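Sulfite reductase [ferredoxin] (Mycobacterium tuberculosis, PDB 1ZJ8) catalyses the six-electron reduction of sulfite to sulfide with ferredoxin as electron donor, using one siroheme and one [4Fe-4S] cluster per subunit. Local coordinates at residues 289-294 / 307-312; 210-215 / 279-284; 525-528 / 534-537; 483-488 / 551-556. All coordinates share one frame; numbering follows the deposited sequence.

Contact 1 (289-294 / 307-312); sequences RDYGYR and KDWGIA
One aromatic pair, Tyr-291 with Trp-309, and one polar pair, Tyr-293 with Asp-308, join the C-terminal end of helix 277-291 and the loop after it to the end of helix 302-309. The aromatic pair is an offset edge-to-face (T-shaped) one. The six-membered ring of Trp-309 brings its CZ2-CH2 edge to the face of Tyr-291, with centroids 5.3 Å apart and planes at 77°. The offset favours one side of the phenol: CZ2 of Trp-309 lies 3.3 Å from CD2 of Tyr-291, while CH2 is 3.6 Å from CG of Tyr-291. In Tyr-291 a chi1 of -72° sets CG beside the backbone N and turns the ring to Trp-309, so that the two side chains cross at about a right angle. Leu-305 touches both tyrosines, and Lys-313 makes a cation-pi contact with Trp-309.

The polar link is a hydrogen bond, Tyr-293 OH donating to Asp-308 OD2 over 2.5 Å. The carboxylate oxygen sits at the edge of the Tyr-293 ring, near its plane, and receives the hydroxyl on its anti side, 21° out of the carboxylate plane. Tyr-291 uses its own hydroxyl differently, bonding Glu-321 on helix 311-323.

The two tyrosines thus have separate roles: Tyr-291 supplies the ring contact that joins the helix ends, and Tyr-293 the hydrogen bond, in which the phenol proton would partly offset the negative charge on the exposed Asp-308.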
loop_
_atom_site.group_PDB
_atom_site.type_symbol
_atom_site.label_atom_id
_atom_site.label_comp_id
_atom_site.label_asym_id
_atom_site.label_seq_id
_atom_site.Cartn_x
_atom_site.Cartn_y
_atom_site.Cartn_z
ATOM N N ARG A 289 -20.709 -4.951 -0.070
ATOM C CA ARG A 289 -21.611 -4.035 0.646
ATOM C C ARG A 289 -22.804 -4.792 1.229
ATOM O O ARG A 289 -23.157 -4.605 2.399
ATOM C CB ARG A 289 -22.098 -2.911 -0.274
ATOM C CG ARG A 289 -23.127 -1.930 0.363
ATOM C CD ARG A 289 -23.872 -1.102 -0.692
ATOM N NE ARG A 289 -24.379 -1.971 -1.752
ATOM C CZ ARG A 289 -24.794 -1.573 -2.951
ATOM N NH1 ARG A 289 -24.796 -0.283 -3.286
ATOM N NH2 ARG A 289 -25.210 -2.486 -3.827
ATOM N N ASP A 290 -23.402 -5.666 0.424
ATOM C CA ASP A 290 -24.664 -6.310 0.796
ATOM C C ASP A 290 -24.498 -7.554 1.710
ATOM O O ASP A 290 -25.341 -7.803 2.585
ATOM C CB ASP A 290 -25.462 -6.625 -0.489
ATOM C CG ASP A 290 -25.833 -5.344 -1.300
ATOM O OD1 ASP A 290 -25.977 -4.259 -0.706
ATOM O OD2 ASP A 290 -25.983 -5.414 -2.534
ATOM N N TYR A 291 -23.413 -8.306 1.538
ATOM C CA TYR A 291 -23.209 -9.562 2.280
ATOM C C TYR A 291 -21.977 -9.589 3.210
ATOM O O TYR A 291 -21.774 -10.560 3.953
ATOM C CB TYR A 291 -23.095 -10.727 1.294
ATOM C CG TYR A 291 -24.387 -11.146 0.593
ATOM C CD1 TYR A 291 -24.896 -10.411 -0.492
ATOM C CD2 TYR A 291 -25.071 -12.320 0.983
ATOM C CE1 TYR A 291 -26.067 -10.824 -1.144
ATOM C CE2 TYR A 291 -26.225 -12.733 0.341
ATOM C CZ TYR A 291 -26.723 -11.987 -0.714
ATOM O OH TYR A 291 -27.870 -12.410 -1.341
ATOM N N GLY A 292 -21.141 -8.552 3.167
ATOM C CA GLY A 292 -20.023 -8.446 4.100
ATOM C C GLY A 292 -20.488 -8.258 5.537
ATOM O O GLY A 292 -21.510 -7.621 5.793
ATOM N N TYR A 293 -19.725 -8.806 6.476
ATOM C CA TYR A 293 -20.072 -8.753 7.898
ATOM C C TYR A 293 -19.914 -7.337 8.457
ATOM O O TYR A 293 -18.985 -6.628 8.081
ATOM C CB TYR A 293 -19.208 -9.742 8.680
ATOM C CG TYR A 293 -19.231 -11.156 8.131
ATOM C CD1 TYR A 293 -20.381 -11.691 7.554
ATOM C CD2 TYR A 293 -18.112 -11.973 8.212
ATOM C CE1 TYR A 293 -20.411 -13.002 7.060
ATOM C CE2 TYR A 293 -18.138 -13.301 7.730
ATOM C CZ TYR A 293 -19.295 -13.807 7.154
ATOM O OH TYR A 293 -19.339 -15.099 6.660
ATOM N N ARG A 294 -20.841 -6.922 9.326
ATOM C CA ARG A 294 -20.835 -5.560 9.904
ATOM C C ARG A 294 -21.084 -5.588 11.428
ATOM O O ARG A 294 -21.687 -4.669 12.007
ATOM C CB ARG A 294 -21.855 -4.654 9.179
ATOM C CG ARG A 294 -21.726 -4.652 7.635
ATOM C CD ARG A 294 -22.841 -3.882 6.938
ATOM N NE ARG A 294 -22.511 -2.468 6.759
ATOM C CZ ARG A 294 -22.392 -1.833 5.586
ATOM N NH1 ARG A 294 -22.600 -2.464 4.429
ATOM N NH2 ARG A 294 -22.089 -0.535 5.573
ATOM N N LYS A 307 -13.663 -16.582 3.038
ATOM C CA LYS A 307 -13.250 -17.781 3.783
ATOM C C LYS A 307 -14.461 -18.682 4.111
ATOM O O LYS A 307 -14.416 -19.894 3.905
ATOM C CB LYS A 307 -12.502 -17.439 5.068
ATOM C CG LYS A 307 -11.556 -18.550 5.499
ATOM C CD LYS A 307 -11.475 -18.653 7.007
ATOM C CE LYS A 307 -10.338 -19.555 7.435
ATOM N NZ LYS A 307 -9.976 -19.285 8.844
ATOM N N ASP A 308 -15.540 -18.072 4.602
ATOM C CA ASP A 308 -16.753 -18.803 4.962
ATOM C C ASP A 308 -17.455 -19.433 3.748
ATOM O O ASP A 308 -17.615 -20.656 3.696
ATOM C CB ASP A 308 -17.708 -17.875 5.729
ATOM C CG ASP A 308 -17.199 -17.550 7.120
ATOM O OD1 ASP A 308 -16.591 -18.460 7.739
ATOM O OD2 ASP A 308 -17.403 -16.402 7.596
ATOM N N TRP A 309 -17.849 -18.596 2.783
ATOM C CA TRP A 309 -18.571 -19.037 1.571
ATOM C C TRP A 309 -17.833 -20.038 0.687
ATOM O O TRP A 309 -18.406 -21.044 0.251
ATOM C CB TRP A 309 -18.878 -17.835 0.686
ATOM C CG TRP A 309 -20.014 -16.999 1.157
ATOM C CD1 TRP A 309 -20.622 -17.040 2.380
ATOM C CD2 TRP A 309 -20.670 -15.965 0.414
ATOM N NE1 TRP A 309 -21.630 -16.105 2.436
ATOM C CE2 TRP A 309 -21.675 -15.426 1.246
ATOM C CE3 TRP A 309 -20.506 -15.442 -0.876
ATOM C CZ2 TRP A 309 -22.510 -14.383 0.832
ATOM C CZ3 TRP A 309 -21.333 -14.397 -1.285
ATOM C CH2 TRP A 309 -22.328 -13.888 -0.440
ATOM N N GLY A 310 -16.572 -19.732 0.395
ATOM C CA GLY A 310 -15.836 -20.406 -0.676
ATOM C C GLY A 310 -16.082 -19.695 -2.001
ATOM O O GLY A 310 -17.104 -19.016 -2.177
ATOM N N ILE A 311 -15.143 -19.851 -2.932
ATOM C CA ILE A 311 -15.222 -19.213 -4.257
ATOM C C ILE A 311 -16.465 -19.611 -5.082
ATOM O O ILE A 311 -17.142 -18.746 -5.620
ATOM C CB ILE A 311 -13.911 -19.470 -5.070
ATOM C CG1 ILE A 311 -12.824 -18.459 -4.674
ATOM C CG2 ILE A 311 -14.151 -19.410 -6.583
ATOM C CD1 ILE A 311 -12.957 -17.066 -5.320
ATOM N N ALA A 312 -16.749 -20.907 -5.188
ATOM C CA ALA A 312 -17.937 -21.395 -5.918
ATOM C C ALA A 312 -19.203 -20.658 -5.494
ATOM O O ALA A 312 -19.908 -20.085 -6.331
ATOM C CB ALA A 312 -18.126 -22.891 -5.716
#

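Contact 2 (210-215 / 279-284); sequences PDFADL and EVWAAV
The contact of Phe-212 with Trp-281 and Ala-282 is a buried, mainly apolar one, of one phenyl ring with an indole edge and an alanine, joining a loop to a helix in the first of the two nitrite/sulfite reductase 4Fe-4S domain ranges. The loop belongs to the beta-alpha-beta crossover that runs from strand 176-181 through helix 196-206 to the adjacent parallel strand 219-224, and its partner is helix 277-291.

Phe-212 is the one loop residue that reaches across. Its ring offers a face to the edge of the Trp-281 six-membered ring in an edge-to-face pair, with centroids 5.8 Å apart and planes at 78°. The nearest atoms, Phe-212 CD2 and Trp-281 CZ3, are 4.3 Å apart. Farther round the phenyl ring, CZ of Phe-212 lies 4.2 Å from CB of Ala-282 and 3.8 Å from its carbonyl O, an oxygen hydrogen-bonded to the hydroxyl of Ser-286.

Trp-281 reaches this side because its CG stands opposite the backbone N (chi1 -180°), carrying the indole out from the helix. Val-236 and Phe-238 touch the indole from strand 236-243.

The indole N-H is satisfied by Thr-221 OG1 on strand 219-224, while the benzo edge meets Phe-212 as hydrocarbon. Phe-212 itself is therefore probably held by dispersion and ring electrostatics, whereas the neighbouring Asp-211 O gives the loop a polar tie to Arg-289 of the same helix.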
loop_
_atom_site.group_PDB
_atom_site.type_symbol
_atom_site.label_atom_id
_atom_site.label_comp_id
_atom_site.label_asym_id
_atom_site.label_seq_id
_atom_site.Cartn_x
_atom_site.Cartn_y
_atom_site.Cartn_z
ATOM N N PRO A 210 -22.655 7.960 -3.735
ATOM C CA PRO A 210 -23.237 7.308 -2.551
ATOM C C PRO A 210 -23.187 5.781 -2.546
ATOM O O PRO A 210 -23.065 5.183 -1.475
ATOM C CB PRO A 210 -24.698 7.806 -2.546
ATOM C CG PRO A 210 -24.956 8.317 -3.953
ATOM C CD PRO A 210 -23.629 8.825 -4.433
ATOM N N ASP A 211 -23.261 5.149 -3.708
ATOM C CA ASP A 211 -23.515 3.696 -3.730
ATOM C C ASP A 211 -22.468 2.856 -3.013
ATOM O O ASP A 211 -22.815 1.869 -2.372
ATOM C CB ASP A 211 -23.723 3.201 -5.154
ATOM C CG ASP A 211 -24.850 3.929 -5.830
ATOM O OD1 ASP A 211 -24.684 5.161 -6.047
ATOM O OD2 ASP A 211 -25.898 3.289 -6.091
ATOM N N PHE A 212 -21.202 3.266 -3.111
ATOM C CA PHE A 212 -20.082 2.542 -2.502
ATOM C C PHE A 212 -19.377 3.368 -1.427
ATOM O O PHE A 212 -18.251 3.055 -1.036
ATOM C CB PHE A 212 -19.095 2.103 -3.589
ATOM C CG PHE A 212 -19.728 1.253 -4.642
ATOM C CD1 PHE A 212 -20.287 0.026 -4.301
ATOM C CD2 PHE A 212 -19.812 1.688 -5.951
ATOM C CE1 PHE A 212 -20.890 -0.766 -5.254
ATOM C CE2 PHE A 212 -20.431 0.908 -6.919
ATOM C CZ PHE A 212 -20.969 -0.319 -6.572
ATOM N N ALA A 213 -20.050 4.396 -0.923
ATOM C CA ALA A 213 -19.500 5.192 0.158
ATOM C C ALA A 213 -19.666 4.554 1.543
ATOM O O ALA A 213 -19.105 5.057 2.505
ATOM C CB ALA A 213 -20.106 6.591 0.135
ATOM N N ASP A 214 -20.432 3.470 1.662
ATOM C CA ASP A 214 -20.630 2.826 2.968
ATOM C C ASP A 214 -20.553 1.317 2.827
ATOM O O ASP A 214 -21.541 0.644 2.469
ATOM C CB ASP A 214 -21.967 3.265 3.592
ATOM C CG ASP A 214 -22.199 2.704 5.004
ATOM O OD1 ASP A 214 -21.323 1.992 5.548
ATOM O OD2 ASP A 214 -23.279 2.986 5.567
ATOM N N LEU A 215 -19.355 0.803 3.108
ATOM C CA LEU A 215 -19.066 -0.627 3.028
ATOM C C LEU A 215 -18.725 -1.160 4.433
ATOM O O LEU A 215 -18.442 -0.379 5.361
ATOM C CB LEU A 215 -17.912 -0.897 2.042
ATOM C CG LEU A 215 -17.862 -0.103 0.733
ATOM C CD1 LEU A 215 -16.670 -0.547 -0.082
ATOM C CD2 LEU A 215 -19.115 -0.275 -0.073
ATOM N N GLU A 279 -17.700 -2.805 -14.756
ATOM C CA GLU A 279 -18.994 -3.443 -14.478
ATOM C C GLU A 279 -18.847 -4.561 -13.411
ATOM O O GLU A 279 -19.562 -4.634 -12.403
ATOM C CB GLU A 279 -19.472 -4.071 -15.793
ATOM C CG GLU A 279 -20.911 -3.916 -16.148
ATOM C CD GLU A 279 -21.252 -4.706 -17.429
ATOM O OE1 GLU A 279 -20.838 -5.893 -17.555
ATOM O OE2 GLU A 279 -21.953 -4.141 -18.308
ATOM N N VAL A 280 -17.897 -5.440 -13.678
ATOM C CA VAL A 280 -17.651 -6.584 -12.834
ATOM C C VAL A 280 -17.116 -6.106 -11.490
ATOM O O VAL A 280 -17.468 -6.665 -10.439
ATOM C CB VAL A 280 -16.643 -7.522 -13.505
ATOM C CG1 VAL A 280 -16.209 -8.627 -12.548
ATOM C CG2 VAL A 280 -17.234 -8.096 -14.798
ATOM N N TRP A 281 -16.265 -5.074 -11.529
ATOM C CA TRP A 281 -15.722 -4.483 -10.310
ATOM C C TRP A 281 -16.875 -4.025 -9.430
ATOM O O TRP A 281 -16.889 -4.290 -8.221
ATOM C CB TRP A 281 -14.800 -3.312 -10.641
ATOM C CG TRP A 281 -14.199 -2.657 -9.444
ATOM C CD1 TRP A 281 -12.993 -2.946 -8.866
ATOM C CD2 TRP A 281 -14.773 -1.597 -8.667
ATOM N NE1 TRP A 281 -12.783 -2.133 -7.776
ATOM C CE2 TRP A 281 -13.857 -1.292 -7.634
ATOM C CE3 TRP A 281 -15.975 -0.888 -8.731
ATOM C CZ2 TRP A 281 -14.099 -0.292 -6.689
ATOM C CZ3 TRP A 281 -16.207 0.110 -7.789
ATOM C CH2 TRP A 281 -15.269 0.399 -6.784
ATOM N N ALA A 282 -17.853 -3.356 -10.048
ATOM C CA ALA A 282 -19.010 -2.845 -9.311
ATOM C C ALA A 282 -19.781 -3.989 -8.633
ATOM O O ALA A 282 -20.173 -3.887 -7.473
ATOM C CB ALA A 282 -19.911 -2.046 -10.230
ATOM N N ALA A 283 -19.952 -5.084 -9.355
ATOM C CA ALA A 283 -20.705 -6.214 -8.867
ATOM C C ALA A 283 -20.027 -6.875 -7.663
ATOM O O ALA A 283 -20.686 -7.270 -6.685
ATOM C CB ALA A 283 -20.881 -7.211 -9.975
ATOM N N VAL A 284 -18.706 -6.998 -7.720
ATOM C CA VAL A 284 -17.950 -7.565 -6.590
ATOM C C VAL A 284 -18.074 -6.646 -5.366
ATOM O O VAL A 284 -18.385 -7.102 -4.250
ATOM C CB VAL A 284 -16.454 -7.764 -6.939
ATOM C CG1 VAL A 284 -15.657 -8.126 -5.696
ATOM C CG2 VAL A 284 -16.272 -8.845 -8.029
#

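Contact 3 (525-528 / 534-537); sequences HKVT and DYID
Tyr-535 lies against His-525 and Val-527, and it makes all the close contacts between 525-528 and 534-537. A chi1 of 170° sets its CG opposite the backbone N and extends the phenol from the helix across both strand residues. Val-527 meets it at a right angle: CG2 is 3.8 Å from CD1 of Tyr-535, and CG1 is 4.1 Å from the tyrosine CB. Nearer the hydroxyl end, NE2 of His-525 comes to 3.4 Å from CE1 of Tyr-535. The two rings are oblique, at 53°, neither stacked nor edge-to-face, and the tyrosine carbon lies at the edge of the imidazole.

The helix packs on one face of the mixed sheet of which strand 520-528 is an outermost strand, so that Tyr-535 also touches Val-506 and Leu-508 on the neighbouring strand 500-508. Its hydroxyl bonds the backbone O of Leu-565, bringing in the C-terminal tail; His-525 touches Arg-566 there.

The other side is much looser. Lys-526, between the two contacting strand residues, is exposed to solvent and takes no part. Asp-534 directs its CB toward the strand, yet makes no contact with it and pairs instead with Arg-455 on helix 442-455 in a salt bridge.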
loop_
_atom_site.group_PDB
_atom_site.type_symbol
_atom_site.label_atom_id
_atom_site.label_comp_id
_atom_site.label_asym_id
_atom_site.label_seq_id
_atom_site.Cartn_x
_atom_site.Cartn_y
_atom_site.Cartn_z
ATOM N N HIS A 525 11.405 -15.664 20.394
ATOM C CA HIS A 525 12.195 -14.736 19.590
ATOM C C HIS A 525 11.682 -13.302 19.675
ATOM O O HIS A 525 10.527 -13.009 19.356
ATOM C CB HIS A 525 12.183 -15.200 18.133
ATOM C CG HIS A 525 13.391 -14.793 17.354
ATOM N ND1 HIS A 525 14.550 -14.341 17.952
ATOM C CD2 HIS A 525 13.639 -14.815 16.021
ATOM C CE1 HIS A 525 15.451 -14.078 17.021
ATOM N NE2 HIS A 525 14.922 -14.358 15.842
ATOM N N LYS A 526 12.555 -12.417 20.138
ATOM C CA LYS A 526 12.306 -10.990 20.126
ATOM C C LYS A 526 13.607 -10.346 19.654
ATOM O O LYS A 526 14.687 -10.755 20.079
ATOM C CB LYS A 526 11.911 -10.484 21.527
ATOM C CG LYS A 526 10.517 -10.944 22.043
ATOM C CD LYS A 526 10.446 -10.875 23.598
ATOM C CE LYS A 526 9.013 -11.023 24.156
ATOM N NZ LYS A 526 8.817 -10.444 25.534
ATOM N N VAL A 527 13.505 -9.374 18.749
ATOM C CA VAL A 527 14.671 -8.607 18.288
ATOM C C VAL A 527 14.443 -7.146 18.650
ATOM O O VAL A 527 13.466 -6.537 18.206
ATOM C CB VAL A 527 14.907 -8.734 16.755
ATOM C CG1 VAL A 527 16.040 -7.810 16.308
ATOM C CG2 VAL A 527 15.222 -10.174 16.367
ATOM N N THR A 528 15.326 -6.589 19.471
ATOM C CA THR A 528 15.187 -5.200 19.865
ATOM C C THR A 528 15.553 -4.293 18.713
ATOM O O THR A 528 16.376 -4.642 17.866
ATOM C CB THR A 528 16.086 -4.869 21.032
ATOM O OG1 THR A 528 17.321 -5.580 20.881
ATOM C CG2 THR A 528 15.416 -5.261 22.344
ATOM N N ASP A 534 22.330 -6.043 13.576
ATOM C CA ASP A 534 23.053 -7.216 14.062
ATOM C C ASP A 534 22.381 -8.494 13.594
ATOM O O ASP A 534 23.023 -9.391 13.054
ATOM C CB ASP A 534 23.083 -7.243 15.595
ATOM C CG ASP A 534 23.876 -6.100 16.201
ATOM O OD1 ASP A 534 25.031 -5.886 15.799
ATOM O OD2 ASP A 534 23.354 -5.436 17.116
ATOM N N TYR A 535 21.078 -8.569 13.818
ATOM C CA TYR A 535 20.312 -9.760 13.481
ATOM C C TYR A 535 20.327 -10.083 11.984
ATOM O O TYR A 535 20.592 -11.217 11.593
ATOM C CB TYR A 535 18.865 -9.607 13.949
ATOM C CG TYR A 535 17.992 -10.696 13.407
ATOM C CD1 TYR A 535 17.819 -11.877 14.104
ATOM C CD2 TYR A 535 17.385 -10.566 12.173
ATOM C CE1 TYR A 535 17.050 -12.884 13.596
ATOM C CE2 TYR A 535 16.613 -11.563 11.655
ATOM C CZ TYR A 535 16.442 -12.718 12.368
ATOM O OH TYR A 535 15.657 -13.728 11.848
ATOM N N ILE A 536 20.013 -9.084 11.161
ATOM C CA ILE A 536 20.024 -9.246 9.706
ATOM C C ILE A 536 21.392 -9.745 9.232
ATOM O O ILE A 536 21.479 -10.669 8.427
ATOM C CB ILE A 536 19.746 -7.913 8.954
ATOM C CG1 ILE A 536 18.366 -7.348 9.257
ATOM C CG2 ILE A 536 19.863 -8.113 7.444
ATOM C CD1 ILE A 536 17.287 -8.256 8.891
ATOM N N ASP A 537 22.449 -9.101 9.723
ATOM C CA ASP A 537 23.814 -9.485 9.406
ATOM C C ASP A 537 24.057 -10.945 9.770
ATOM O O ASP A 537 24.508 -11.729 8.931
ATOM C CB ASP A 537 24.792 -8.581 10.160
ATOM C CG ASP A 537 26.258 -8.976 9.955
ATOM O OD1 ASP A 537 26.966 -8.295 9.185
ATOM O OD2 ASP A 537 26.714 -9.957 10.584
#

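Contact 4 (483-488 / 551-556); sequences IADIGF and ERFAQW
Asp-485 and Ala-554 bring the two backbones to 6.0 Å between CA atoms, where the chain about to enter strand 486-494 passes the first turn of helix 553-559. Here the helix packs at the start of the central strand of a five-stranded mixed sheet in the second 4Fe-4S domain range. Arg-552 is the N-cap residue, and its carbonyl O accepts the backbone N of Trp-556.

Phe-553 and Asp-485 carry most of the contact. CG of Phe-553 is anti to the backbone N (chi1 -168°), which projects the phenyl ring from the helix toward the strand. Asp-485 slides past it in the opposite direction, and it is the methylene that touches: CB of Asp-485 is 3.6 Å from CD2 of Phe-553, with the carboxylate and ring planes 38° apart. Farther along the ring, the backbone O of Asp-485 lies 3.7 Å from CE2 of Phe-553, and Ile-486 crosses the ring at about a right angle. Phe-543, on helix 532-545, adds an edge-to-face partner to the phenyl ring, while Ile-486 reaches that same helix at Ile-536 and Val-539.

The buried carboxylate of Asp-485 lies beside the first turn of the helix, its OD1 3.9 Å from the CB methyl of Ala-554.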
loop_
_atom_site.group_PDB
_atom_site.type_symbol
_atom_site.label_atom_id
_atom_site.label_comp_id
_atom_site.label_asym_id
_atom_site.label_seq_id
_atom_site.Cartn_x
_atom_site.Cartn_y
_atom_site.Cartn_z
ATOM N N ILE A 483 4.981 -11.334 3.929
ATOM C CA ILE A 483 5.388 -11.665 2.568
ATOM C C ILE A 483 6.762 -11.098 2.258
ATOM O O ILE A 483 7.034 -10.711 1.127
ATOM C CB ILE A 483 4.315 -11.206 1.546
ATOM C CG1 ILE A 483 4.110 -9.688 1.596
ATOM C CG2 ILE A 483 2.999 -11.911 1.824
ATOM C CD1 ILE A 483 3.013 -9.204 0.706
ATOM N N ALA A 484 7.624 -11.062 3.268
ATOM C CA ALA A 484 8.997 -10.587 3.117
ATOM C C ALA A 484 9.868 -11.755 3.411
ATOM O O ALA A 484 9.467 -12.628 4.152
ATOM C CB ALA A 484 9.288 -9.491 4.118
ATOM N N ASP A 485 11.058 -11.781 2.833
ATOM C CA ASP A 485 12.048 -12.755 3.241
ATOM C C ASP A 485 12.345 -12.524 4.724
ATOM O O ASP A 485 12.347 -13.480 5.491
ATOM C CB ASP A 485 13.301 -12.668 2.369
ATOM C CG ASP A 485 13.050 -13.131 0.934
ATOM O OD1 ASP A 485 12.117 -13.949 0.696
ATOM O OD2 ASP A 485 13.783 -12.648 0.038
ATOM N N ILE A 486 12.546 -11.266 5.127
ATOM C CA ILE A 486 12.663 -10.918 6.529
ATOM C C ILE A 486 11.621 -9.857 6.903
ATOM O O ILE A 486 11.775 -8.687 6.581
ATOM C CB ILE A 486 14.068 -10.407 6.851
ATOM C CG1 ILE A 486 15.112 -11.381 6.313
ATOM C CG2 ILE A 486 14.231 -10.224 8.370
ATOM C CD1 ILE A 486 16.520 -10.973 6.557
ATOM N N GLY A 487 10.563 -10.269 7.590
ATOM C CA GLY A 487 9.507 -9.355 8.005
ATOM C C GLY A 487 9.636 -9.074 9.480
ATOM O O GLY A 487 9.984 -9.964 10.251
ATOM N N PHE A 488 9.370 -7.838 9.884
ATOM C CA PHE A 488 9.456 -7.459 11.289
ATOM C C PHE A 488 8.117 -6.906 11.742
ATOM O O PHE A 488 7.589 -5.985 11.124
ATOM C CB PHE A 488 10.556 -6.418 11.497
ATOM C CG PHE A 488 11.942 -6.945 11.273
ATOM C CD1 PHE A 488 12.661 -7.496 12.309
ATOM C CD2 PHE A 488 12.535 -6.881 10.022
ATOM C CE1 PHE A 488 13.937 -7.979 12.105
ATOM C CE2 PHE A 488 13.828 -7.370 9.816
ATOM C CZ PHE A 488 14.522 -7.912 10.864
ATOM N N GLU A 551 20.259 -21.082 -4.542
ATOM C CA GLU A 551 19.064 -21.212 -3.702
ATOM C C GLU A 551 18.551 -19.859 -3.240
ATOM O O GLU A 551 19.324 -19.003 -2.824
ATOM C CB GLU A 551 19.338 -22.083 -2.474
ATOM C CG GLU A 551 18.052 -22.570 -1.803
ATOM C CD GLU A 551 18.279 -23.271 -0.478
ATOM O OE1 GLU A 551 19.381 -23.136 0.096
ATOM O OE2 GLU A 551 17.342 -23.954 -0.003
ATOM N N ARG A 552 17.242 -19.675 -3.286
ATOM C CA ARG A 552 16.626 -18.461 -2.747
ATOM C C ARG A 552 16.533 -18.513 -1.222
ATOM O O ARG A 552 16.545 -19.581 -0.616
ATOM C CB ARG A 552 15.237 -18.221 -3.366
ATOM C CG ARG A 552 15.286 -17.482 -4.725
ATOM C CD ARG A 552 13.980 -17.591 -5.517
ATOM N NE ARG A 552 12.786 -17.518 -4.654
ATOM C CZ ARG A 552 11.848 -18.468 -4.513
ATOM N NH1 ARG A 552 11.919 -19.616 -5.196
ATOM N NH2 ARG A 552 10.809 -18.260 -3.685
ATOM N N PHE A 553 16.461 -17.335 -0.615
ATOM C CA PHE A 553 16.365 -17.190 0.833
ATOM C C PHE A 553 15.120 -17.889 1.421
ATOM O O PHE A 553 15.212 -18.580 2.443
ATOM C CB PHE A 553 16.371 -15.698 1.199
ATOM C CG PHE A 553 16.555 -15.445 2.650
ATOM C CD1 PHE A 553 17.821 -15.328 3.187
ATOM C CD2 PHE A 553 15.463 -15.346 3.492
ATOM C CE1 PHE A 553 17.991 -15.111 4.544
ATOM C CE2 PHE A 553 15.625 -15.131 4.834
ATOM C CZ PHE A 553 16.893 -15.016 5.363
ATOM N N ALA A 554 13.970 -17.716 0.767
ATOM C CA ALA A 554 12.707 -18.337 1.214
ATOM C C ALA A 554 12.748 -19.873 1.199
ATOM O O ALA A 554 12.020 -20.530 1.947
ATOM C CB ALA A 554 11.536 -17.839 0.378
ATOM N N GLN A 555 13.604 -20.443 0.357
ATOM C CA GLN A 555 13.820 -21.888 0.335
ATOM C C GLN A 555 14.761 -22.387 1.435
ATOM O O GLN A 555 14.483 -23.399 2.059
ATOM C CB GLN A 555 14.321 -22.331 -1.034
ATOM C CG GLN A 555 13.221 -22.305 -2.074
ATOM C CD GLN A 555 13.732 -22.543 -3.470
ATOM O OE1 GLN A 555 14.802 -23.139 -3.670
ATOM N NE2 GLN A 555 12.975 -22.068 -4.456
ATOM N N TRP A 556 15.865 -21.688 1.674
ATOM C CA TRP A 556 16.803 -22.068 2.733
ATOM C C TRP A 556 16.145 -22.037 4.134
ATOM O O TRP A 556 16.535 -22.763 5.051
ATOM C CB TRP A 556 18.030 -21.152 2.666
ATOM C CG TRP A 556 18.969 -21.376 3.760
ATOM C CD1 TRP A 556 19.809 -22.431 3.904
ATOM C CD2 TRP A 556 19.148 -20.548 4.910
ATOM N NE1 TRP A 556 20.518 -22.311 5.075
ATOM C CE2 TRP A 556 20.132 -21.162 5.715
ATOM C CE3 TRP A 556 18.582 -19.339 5.336
ATOM C CZ2 TRP A 556 20.567 -20.607 6.931
ATOM C CZ3 TRP A 556 19.010 -18.787 6.544
ATOM C CH2 TRP A 556 19.993 -19.424 7.328
#

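The contacts form two pairs, one in each 4Fe-4S domain range, each with centres 15 Å apart. Contacts 2 and 1 come first, in series along the chain, and share helix 277-291; Arg-294 NH2 and Asp-214 OD1 join them by a salt bridge. Contact 3 is nested within the loop closed by contact 4, and both reach the sheet containing strands 486-494 and 520-528; Ile-536 packs on Phe-488 between them. Contacts 2 and 3, about 44 Å between centres, lie on opposite sides of the chain's centre. This sheet repeats the strand directions of 176-181 to 266-272 in the first half, consistent with duplication; the siroheme pocket draws on residues 80 to 480, whereas the second half holds the cluster.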